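Long-range contacts in sigma regulatory family protein-PP2C phosphatase (PDB 6MAB), which probably acts as a membrane-anchored phosphatase of a sigma regulatory pathway, represented here by its periplasmic sensor domain, which has been linked to TCA cycle regulation: residues T71-K79 with V88-Q96; Q125-I134 with V145-L156. All coordinates share one frame; numbering follows the deposited sequence.

Interaction 1 (T71-K79 with V88-Q96); sequences TYKEISLVK and VVASSRIEQ
Ser76 and Ser91 face each other as an antiparallel non-hydrogen-bonded pair, CA to CA 4.1 Å, in strands whose directions differ by 152°. One residue further on the register slips: Leu77 O takes Val89 N at 2.9 Å and, weakly, Ala90 N at 3.3 Å. Ser92 grips Ile75 twice, by its backbone N to Ile75 O and by its hydroxyl. With chi1 at 66°, Ser92 OG lies between its own N and carbonyl carbon, from where it accepts Ile75 N at 2.9 Å. Ser76 OG and Ser91 OG are 2.7 Å apart; the first donates to Glu74 OE2, which also bonds the Tyr101 hydroxyl, and the second accepts Arg93 N in an ST turn. Extended Glu74 crosses Arg93 at nearly a right angle, carboxylate and guanidinium planes 65° apart, and makes a salt bridge from OE1 to Arg93 NH1 at 2.7 Å, its hydrogen bond bent and weak. Gln96 CD lies 3.8 Å above the guanidinium centre and Lys73 CE over the opposite face, while Glu95 OE2 meets Arg93 NE in the guanidinium plane, helping to fix its rotation. This is a beta hairpin with a classic bulge at Val89-Ala90, strand 86-91 edging a five-stranded antiparallel sheet.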
loop_
_atom_site.group_PDB
_atom_site.type_symbol
_atom_site.label_atom_id
_atom_site.label_comp_id
_atom_site.label_asym_id
_atom_site.label_seq_id
_atom_site.Cartn_x
_atom_site.Cartn_y
_atom_site.Cartn_z
ATOM N N THR A 71 -11.649 13.507 7.248
ATOM C CA THR A 71 -11.762 12.197 6.623
ATOM C C THR A 71 -10.569 11.798 5.769
ATOM O O THR A 71 -10.421 10.607 5.466
ATOM C CB THR A 71 -13.047 12.130 5.783
ATOM O OG1 THR A 71 -13.058 13.183 4.805
ATOM C CG2 THR A 71 -14.250 12.279 6.697
ATOM N N TYR A 72 -9.716 12.736 5.381
ATOM C CA TYR A 72 -8.500 12.442 4.640
ATOM C C TYR A 72 -7.320 13.076 5.351
ATOM O O TYR A 72 -7.445 14.155 5.934
ATOM C CB TYR A 72 -8.585 12.974 3.215
ATOM C CG TYR A 72 -9.557 12.194 2.387
ATOM C CD1 TYR A 72 -9.152 11.049 1.728
ATOM C CD2 TYR A 72 -10.887 12.565 2.303
ATOM C CE1 TYR A 72 -10.033 10.311 0.980
ATOM C CE2 TYR A 72 -11.781 11.828 1.543
ATOM C CZ TYR A 72 -11.340 10.705 0.889
ATOM O OH TYR A 72 -12.200 9.935 0.155
ATOM N N LYS A 73 -6.168 12.407 5.311
ATOM C CA LYS A 73 -4.960 13.101 5.728
ATOM C C LYS A 73 -4.646 14.234 4.765
ATOM O O LYS A 73 -4.169 15.291 5.187
ATOM C CB LYS A 73 -3.790 12.124 5.827
ATOM C CG LYS A 73 -2.460 12.819 6.155
ATOM C CD LYS A 73 -1.296 11.837 6.267
ATOM C CE LYS A 73 -0.012 12.555 6.664
ATOM N NZ LYS A 73 0.088 12.650 8.134
ATOM N N GLU A 74 -4.941 14.042 3.483
ATOM C CA GLU A 74 -4.703 15.060 2.472
ATOM C C GLU A 74 -5.569 14.771 1.266
ATOM O O GLU A 74 -5.621 13.631 0.796
ATOM C CB GLU A 74 -3.224 15.079 2.039
ATOM C CG GLU A 74 -2.889 16.100 0.943
ATOM C CD GLU A 74 -1.397 16.135 0.610
ATOM O OE1 GLU A 74 -0.604 15.824 1.515
ATOM O OE2 GLU A 74 -1.020 16.466 -0.543
ATOM N N ILE A 75 -6.217 15.801 0.746
ATOM C CA ILE A 75 -6.694 15.769 -0.624
ATOM C C ILE A 75 -6.165 17.010 -1.335
ATOM O O ILE A 75 -6.317 18.130 -0.835
ATOM C CB ILE A 75 -8.231 15.679 -0.691
ATOM C CG1 ILE A 75 -8.675 15.741 -2.135
ATOM C CG2 ILE A 75 -8.872 16.792 0.098
ATOM C CD1 ILE A 75 -10.089 15.257 -2.318
ATOM N N SER A 76 -5.494 16.803 -2.479
ATOM C CA SER A 76 -4.801 17.870 -3.194
ATOM C C SER A 76 -5.090 17.827 -4.689
ATOM O O SER A 76 -5.127 16.759 -5.293
ATOM C CB SER A 76 -3.280 17.774 -2.995
ATOM O OG SER A 76 -2.933 18.016 -1.647
ATOM N N LEU A 77 -5.263 19.012 -5.267
ATOM C CA LEU A 77 -5.246 19.203 -6.704
ATOM C C LEU A 77 -3.841 19.598 -7.104
ATOM O O LEU A 77 -3.330 20.639 -6.655
ATOM C CB LEU A 77 -6.215 20.292 -7.131
ATOM C CG LEU A 77 -7.707 20.073 -7.168
ATOM C CD1 LEU A 77 -8.333 21.386 -7.653
ATOM C CD2 LEU A 77 -8.035 18.908 -8.096
ATOM N N VAL A 78 -3.236 18.783 -7.957
ATOM C CA VAL A 78 -1.843 18.917 -8.355
ATOM C C VAL A 78 -1.829 19.269 -9.831
ATOM O O VAL A 78 -2.226 18.461 -10.676
ATOM C CB VAL A 78 -1.052 17.634 -8.071
ATOM C CG1 VAL A 78 0.468 17.862 -8.327
ATOM C CG2 VAL A 78 -1.298 17.187 -6.648
ATOM N N LYS A 79 -1.374 20.480 -10.151
ATOM C CA LYS A 79 -1.357 20.920 -11.535
ATOM C C LYS A 79 -0.174 20.283 -12.244
ATOM O O LYS A 79 0.928 20.205 -11.695
ATOM C CB LYS A 79 -1.255 22.444 -11.612
ATOM C CG LYS A 79 -1.147 22.981 -13.010
ATOM C CD LYS A 79 -0.999 24.496 -12.995
ATOM C CE LYS A 79 -0.860 25.051 -14.402
ATOM N NZ LYS A 79 -2.093 24.812 -15.209
ATOM N N VAL A 88 1.384 21.560 -6.278
ATOM C CA VAL A 88 0.125 21.595 -5.540
ATOM C C VAL A 88 -0.493 22.977 -5.681
ATOM O O VAL A 88 0.091 23.982 -5.260
ATOM C CB VAL A 88 0.324 21.247 -4.059
ATOM C CG1 VAL A 88 -0.992 21.336 -3.335
ATOM C CG2 VAL A 88 0.927 19.848 -3.874
ATOM N N VAL A 89 -1.690 23.039 -6.259
ATOM C CA VAL A 89 -2.387 24.314 -6.408
ATOM C C VAL A 89 -3.630 24.422 -5.537
ATOM O O VAL A 89 -4.214 25.515 -5.461
ATOM C CB VAL A 89 -2.740 24.601 -7.882
ATOM C CG1 VAL A 89 -1.463 24.736 -8.713
ATOM C CG2 VAL A 89 -3.629 23.521 -8.461
ATOM N N ALA A 90 -4.049 23.344 -4.879
ATOM C CA ALA A 90 -5.073 23.413 -3.847
ATOM C C ALA A 90 -4.951 22.161 -2.990
ATOM O O ALA A 90 -4.694 21.075 -3.516
ATOM C CB ALA A 90 -6.474 23.521 -4.451
ATOM N N SER A 91 -5.104 22.319 -1.671
ATOM C CA SER A 91 -5.012 21.186 -0.758
ATOM C C SER A 91 -5.830 21.422 0.508
ATOM O O SER A 91 -5.917 22.547 1.013
ATOM C CB SER A 91 -3.562 20.917 -0.355
ATOM O OG SER A 91 -3.485 19.721 0.406
ATOM N N SER A 92 -6.422 20.344 1.020
ATOM C CA SER A 92 -6.979 20.356 2.368
ATOM C C SER A 92 -5.900 20.521 3.422
ATOM O O SER A 92 -6.224 20.853 4.567
ATOM C CB SER A 92 -7.752 19.065 2.636
ATOM O OG SER A 92 -6.886 17.946 2.644
ATOM N N ARG A 93 -4.636 20.264 3.067
ATOM C CA ARG A 93 -3.481 20.516 3.936
ATOM C C ARG A 93 -2.864 21.828 3.485
ATOM O O ARG A 93 -2.084 21.859 2.529
ATOM C CB ARG A 93 -2.446 19.398 3.855
ATOM C CG ARG A 93 -2.684 18.225 4.776
ATOM C CD ARG A 93 -1.687 17.108 4.489
ATOM N NE ARG A 93 -0.388 17.302 5.121
ATOM C CZ ARG A 93 0.689 16.566 4.849
ATOM N NH1 ARG A 93 0.634 15.591 3.944
ATOM N NH2 ARG A 93 1.828 16.806 5.475
ATOM N N ILE A 94 -3.202 22.912 4.188
ATOM C CA ILE A 94 -2.790 24.236 3.745
ATOM C C ILE A 94 -1.280 24.291 3.608
ATOM O O ILE A 94 -0.741 24.950 2.706
ATOM C CB ILE A 94 -3.310 25.304 4.727
ATOM C CG1 ILE A 94 -4.836 25.199 4.862
ATOM C CG2 ILE A 94 -2.873 26.706 4.298
ATOM C CD1 ILE A 94 -5.599 25.245 3.555
ATOM N N GLU A 95 -0.576 23.595 4.503
ATOM C CA GLU A 95 0.878 23.626 4.529
ATOM C C GLU A 95 1.494 23.021 3.266
ATOM O O GLU A 95 2.656 23.310 2.954
ATOM C CB GLU A 95 1.372 22.892 5.784
ATOM C CG GLU A 95 1.078 21.372 5.827
ATOM C CD GLU A 95 -0.241 20.993 6.529
ATOM O OE1 GLU A 95 -1.187 21.816 6.593
ATOM O OE2 GLU A 95 -0.328 19.842 7.019
ATOM N N GLN A 96 0.747 22.189 2.540
ATOM C CA GLN A 96 1.213 21.603 1.285
ATOM C C GLN A 96 1.046 22.532 0.093
ATOM O O GLN A 96 1.602 22.259 -0.975
ATOM C CB GLN A 96 0.463 20.306 0.968
ATOM C CG GLN A 96 0.668 19.190 1.963
ATOM C CD GLN A 96 2.121 18.866 2.175
ATOM O OE1 GLN A 96 2.785 19.494 3.004
ATOM N NE2 GLN A 96 2.635 17.892 1.430
HETATM O O HOH W 1 -6.987 16.989 4.876
#

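Interaction 2 (Q125-I134 with V145-L156); sequences QVLAVLQTNI and VLYTLSDTNYLL
A regular antiparallel beta hairpin joins Val126-Ile134 to Val145-Asp151, and its second strand runs on into helix 153-160. Three hydrogen-bonded pairs, Ala128 with Ser150, Leu130 with Thr148 and Thr132 with Leu146, give six backbone bonds, from Ala128 N to Ser150 O at 2.8 Å through to Leu146 N to Thr132 O. Leu127, Val129, Gln131, Tyr147 and Leu149 lie on one face of the sheet. There Val129 and Leu149 run side by side, CG2 to CD2 3.7 Å. Gln131 extends alongside Tyr147 in the same direction, its NE2 3.5 Å from Tyr147 CE2 and the amide tilted 36° to the ring; the amide is held by Glu104 O and Phe106 N, while the ring of Tyr101 meets Tyr147 edge-to-face. On the other face, helix 35-45 packs against Leu130, Thr132 and Leu146. Thr148 OG1 reaches Leu130 CB, and a water links it to Ala128 O. Where strand becomes helix, Val126 O accepts from both Thr152 N and Thr152 OG1; a chi1 of 67° sets the hydroxyl between its own backbone N and carbonyl carbon, and it comes in at 2.9 Å from above the carbonyl plane. Asp151 OD1 takes Asn153 N in an Asx turn, and a second water joins this oxygen to Val126 N. The other carboxylate oxygen, Asp151 OD2, receives Gln125 NE2 at 2.9 Å, nearly straight at 174°; OD2 lies in the plane of the Gln125 amide, whereas NE2 approaches from above the carboxylate plane.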
loop_
_atom_site.group_PDB
_atom_site.type_symbol
_atom_site.label_atom_id
_atom_site.label_comp_id
_atom_site.label_asym_id
_atom_site.label_seq_id
_atom_site.Cartn_x
_atom_site.Cartn_y
_atom_site.Cartn_z
ATOM N N GLN A 125 2.250 4.564 10.683
ATOM C CA GLN A 125 1.122 4.966 9.839
ATOM C C GLN A 125 1.369 4.542 8.393
ATOM O O GLN A 125 2.374 4.918 7.777
ATOM C CB GLN A 125 0.889 6.473 9.932
ATOM C CG GLN A 125 -0.269 6.970 9.050
ATOM C CD GLN A 125 -0.509 8.457 9.154
ATOM O OE1 GLN A 125 0.363 9.262 8.842
ATOM N NE2 GLN A 125 -1.706 8.835 9.589
ATOM N N VAL A 126 0.445 3.763 7.858
ATOM C CA VAL A 126 0.438 3.380 6.454
ATOM C C VAL A 126 -0.737 4.067 5.782
ATOM O O VAL A 126 -1.858 4.061 6.307
ATOM C CB VAL A 126 0.359 1.854 6.303
ATOM C CG1 VAL A 126 0.158 1.452 4.870
ATOM C CG2 VAL A 126 1.631 1.237 6.832
ATOM N N LEU A 127 -0.480 4.644 4.619
ATOM C CA LEU A 127 -1.438 5.471 3.912
ATOM C C LEU A 127 -1.832 4.823 2.597
ATOM O O LEU A 127 -0.997 4.247 1.898
ATOM C CB LEU A 127 -0.853 6.831 3.613
ATOM C CG LEU A 127 -0.412 7.660 4.814
ATOM C CD1 LEU A 127 0.390 8.885 4.380
ATOM C CD2 LEU A 127 -1.634 8.052 5.622
ATOM N N ALA A 128 -3.116 4.931 2.269
ATOM C CA ALA A 128 -3.577 4.672 0.921
ATOM C C ALA A 128 -3.320 5.914 0.093
ATOM O O ALA A 128 -3.867 6.981 0.383
ATOM C CB ALA A 128 -5.062 4.350 0.942
ATOM N N VAL A 129 -2.487 5.769 -0.923
ATOM C CA VAL A 129 -2.109 6.853 -1.817
ATOM C C VAL A 129 -2.872 6.632 -3.106
ATOM O O VAL A 129 -2.603 5.667 -3.827
ATOM C CB VAL A 129 -0.602 6.868 -2.071
ATOM C CG1 VAL A 129 -0.221 8.031 -2.967
ATOM C CG2 VAL A 129 0.166 6.906 -0.742
ATOM N N LEU A 130 -3.815 7.518 -3.381
ATOM C CA LEU A 130 -4.645 7.453 -4.578
ATOM C C LEU A 130 -4.337 8.651 -5.464
ATOM O O LEU A 130 -4.312 9.790 -4.991
ATOM C CB LEU A 130 -6.119 7.435 -4.213
ATOM C CG LEU A 130 -6.683 6.051 -3.937
ATOM C CD1 LEU A 130 -5.992 5.374 -2.759
ATOM C CD2 LEU A 130 -8.185 6.110 -3.707
ATOM N N GLN A 131 -4.036 8.378 -6.728
ATOM C CA GLN A 131 -3.758 9.403 -7.717
ATOM C C GLN A 131 -4.656 9.175 -8.908
ATOM O O GLN A 131 -4.713 8.053 -9.420
ATOM C CB GLN A 131 -2.284 9.360 -8.115
ATOM C CG GLN A 131 -1.406 9.583 -6.907
ATOM C CD GLN A 131 0.094 9.574 -7.204
ATOM O OE1 GLN A 131 0.526 9.647 -8.358
ATOM N NE2 GLN A 131 0.889 9.511 -6.142
ATOM N N THR A 132 -5.365 10.226 -9.317
ATOM C CA THR A 132 -6.323 10.158 -10.412
ATOM C C THR A 132 -6.083 11.294 -11.401
ATOM O O THR A 132 -6.020 12.463 -11.007
ATOM C CB THR A 132 -7.731 10.214 -9.851
ATOM O OG1 THR A 132 -7.907 9.118 -8.950
ATOM C CG2 THR A 132 -8.776 10.143 -10.979
ATOM N N ASN A 133 -5.968 10.951 -12.685
ATOM C CA ASN A 133 -5.701 11.956 -13.702
ATOM C C ASN A 133 -6.935 12.826 -13.944
ATOM O O ASN A 133 -8.072 12.344 -13.984
ATOM C CB ASN A 133 -5.243 11.298 -15.008
ATOM C CG ASN A 133 -3.766 11.079 -15.057
ATOM O OD1 ASN A 133 -2.981 11.887 -14.545
ATOM N ND2 ASN A 133 -3.362 9.989 -15.680
ATOM N N ILE A 134 -6.694 14.126 -14.066
ATOM C CA ILE A 134 -7.714 15.103 -14.423
ATOM C C ILE A 134 -7.504 15.384 -15.906
ATOM O O ILE A 134 -6.557 16.073 -16.302
ATOM C CB ILE A 134 -7.613 16.362 -13.555
ATOM C CG1 ILE A 134 -7.882 15.983 -12.083
ATOM C CG2 ILE A 134 -8.589 17.432 -14.043
ATOM C CD1 ILE A 134 -7.445 17.054 -11.095
ATOM N N VAL A 145 -3.539 16.123 -11.375
ATOM C CA VAL A 145 -3.796 14.883 -10.660
ATOM C C VAL A 145 -4.541 15.214 -9.376
ATOM O O VAL A 145 -4.193 16.170 -8.684
ATOM C CB VAL A 145 -2.481 14.137 -10.361
ATOM C CG1 VAL A 145 -2.730 12.926 -9.444
ATOM C CG2 VAL A 145 -1.837 13.701 -11.674
ATOM N N LEU A 146 -5.594 14.446 -9.079
ATOM C CA LEU A 146 -6.248 14.490 -7.772
ATOM C C LEU A 146 -5.546 13.473 -6.880
ATOM O O LEU A 146 -5.571 12.264 -7.153
ATOM C CB LEU A 146 -7.736 14.181 -7.882
ATOM C CG LEU A 146 -8.485 14.247 -6.545
ATOM C CD1 LEU A 146 -8.426 15.650 -5.964
ATOM C CD2 LEU A 146 -9.941 13.832 -6.713
ATOM N N TYR A 147 -4.868 13.981 -5.845
ATOM C CA TYR A 147 -3.982 13.229 -4.977
ATOM C C TYR A 147 -4.615 13.138 -3.590
ATOM O O TYR A 147 -4.914 14.168 -2.984
ATOM C CB TYR A 147 -2.648 13.969 -4.941
ATOM C CG TYR A 147 -1.553 13.400 -4.063
ATOM C CD1 TYR A 147 -1.499 13.694 -2.718
ATOM C CD2 TYR A 147 -0.539 12.620 -4.607
ATOM C CE1 TYR A 147 -0.463 13.191 -1.908
ATOM C CE2 TYR A 147 0.492 12.116 -3.808
ATOM C CZ TYR A 147 0.522 12.415 -2.470
ATOM O OH TYR A 147 1.545 11.941 -1.668
ATOM N N THR A 148 -4.841 11.917 -3.096
ATOM C CA THR A 148 -5.397 11.738 -1.759
ATOM C C THR A 148 -4.561 10.755 -0.941
ATOM O O THR A 148 -3.986 9.784 -1.465
ATOM C CB THR A 148 -6.862 11.290 -1.761
ATOM O OG1 THR A 148 -6.990 10.080 -2.484
ATOM C CG2 THR A 148 -7.757 12.344 -2.393
ATOM N N LEU A 149 -4.488 11.060 0.356
ATOM C CA LEU A 149 -3.858 10.233 1.378
ATOM C C LEU A 149 -4.885 9.921 2.459
ATOM O O LEU A 149 -5.491 10.840 3.020
ATOM C CB LEU A 149 -2.667 10.954 2.014
ATOM C CG LEU A 149 -1.537 11.436 1.112
ATOM C CD1 LEU A 149 -0.501 12.199 1.938
ATOM C CD2 LEU A 149 -0.869 10.287 0.354
ATOM N N SER A 150 -5.075 8.634 2.737
ATOM C CA SER A 150 -6.030 8.143 3.722
ATOM C C SER A 150 -5.336 7.177 4.688
ATOM O O SER A 150 -4.642 6.243 4.257
ATOM C CB SER A 150 -7.217 7.451 2.975
ATOM O OG SER A 150 -7.994 6.644 3.825
ATOM N N ASP A 151 -5.505 7.400 5.997
ATOM C CA ASP A 151 -4.945 6.468 6.972
ATOM C C ASP A 151 -5.655 5.125 6.838
ATOM O O ASP A 151 -6.889 5.063 6.890
ATOM C CB ASP A 151 -5.104 7.021 8.378
ATOM C CG ASP A 151 -4.220 6.324 9.391
ATOM O OD1 ASP A 151 -3.952 5.121 9.236
ATOM O OD2 ASP A 151 -3.796 6.994 10.365
ATOM N N THR A 152 -4.890 4.054 6.642
ATOM C CA THR A 152 -5.470 2.730 6.476
ATOM C C THR A 152 -5.664 1.966 7.781
ATOM O O THR A 152 -6.031 0.789 7.728
ATOM C CB THR A 152 -4.624 1.886 5.537
ATOM O OG1 THR A 152 -3.352 1.614 6.141
ATOM C CG2 THR A 152 -4.443 2.600 4.207
ATOM N N ASN A 153 -5.476 2.595 8.941
ATOM C CA ASN A 153 -5.634 1.848 10.183
ATOM C C ASN A 153 -7.026 1.229 10.296
ATOM O O ASN A 153 -7.160 0.120 10.816
ATOM C CB ASN A 153 -5.305 2.708 11.406
ATOM C CG ASN A 153 -6.059 4.038 11.485
ATOM O OD1 ASN A 153 -6.941 4.354 10.694
ATOM N ND2 ASN A 153 -5.695 4.824 12.501
ATOM N N TYR A 154 -8.066 1.914 9.799
ATOM C CA TYR A 154 -9.423 1.376 9.906
ATOM C C TYR A 154 -9.593 0.073 9.123
ATOM O O TYR A 154 -10.520 -0.702 9.409
ATOM C CB TYR A 154 -10.442 2.422 9.429
ATOM C CG TYR A 154 -10.480 2.594 7.929
ATOM C CD1 TYR A 154 -9.515 3.324 7.253
ATOM C CD2 TYR A 154 -11.502 2.010 7.185
ATOM C CE1 TYR A 154 -9.570 3.473 5.865
ATOM C CE2 TYR A 154 -11.571 2.161 5.820
ATOM C CZ TYR A 154 -10.608 2.891 5.161
ATOM O OH TYR A 154 -10.668 3.024 3.786
ATOM N N LEU A 155 -8.710 -0.201 8.168
ATOM C CA LEU A 155 -8.669 -1.477 7.460
ATOM C C LEU A 155 -7.646 -2.429 8.037
ATOM O O LEU A 155 -7.959 -3.568 8.373
ATOM C CB LEU A 155 -8.323 -1.253 6.000
ATOM C CG LEU A 155 -9.378 -0.573 5.151
ATOM C CD1 LEU A 155 -8.706 -0.033 3.898
ATOM C CD2 LEU A 155 -10.486 -1.588 4.812
ATOM N N LEU A 156 -6.402 -1.966 8.169
ATOM C CA LEU A 156 -5.343 -2.881 8.544
ATOM C C LEU A 156 -5.423 -3.344 9.993
ATOM O O LEU A 156 -5.005 -4.475 10.285
ATOM C CB LEU A 156 -3.983 -2.246 8.270
ATOM C CG LEU A 156 -3.711 -2.002 6.794
ATOM C CD1 LEU A 156 -2.251 -1.604 6.588
ATOM C CD2 LEU A 156 -4.059 -3.210 5.900
HETATM O O HOH W 2 -1.793 3.314 9.677
HETATM O O HOH W 3 -6.481 8.223 -0.472
#

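Interactions 1 and 2 lie in series along the chain, their centres about 12 Å apart, and belong to one five-stranded antiparallel sheet. Its order is 86-91, 74-80, 142-151, 126-135, 113-119, placing the two hairpins next to each other. Strands 74-80 and 142-151 form the seam, where backbone hydrogen bonds join Ser76 N to Tyr147 O (2.7 Å) and Val78 O to Val145 N (2.8 Å). Helix 35-45 reaches across the seam: its Phe42 touches Ile75 and Leu77 of the first hairpin, and the helix also packs on the second. The 2-1-5-4-3 strand order is consistent with a PAS-like fold, as in Cache-type extracytoplasmic sensors; a separate six-stranded sheet follows later in this periplasmic region.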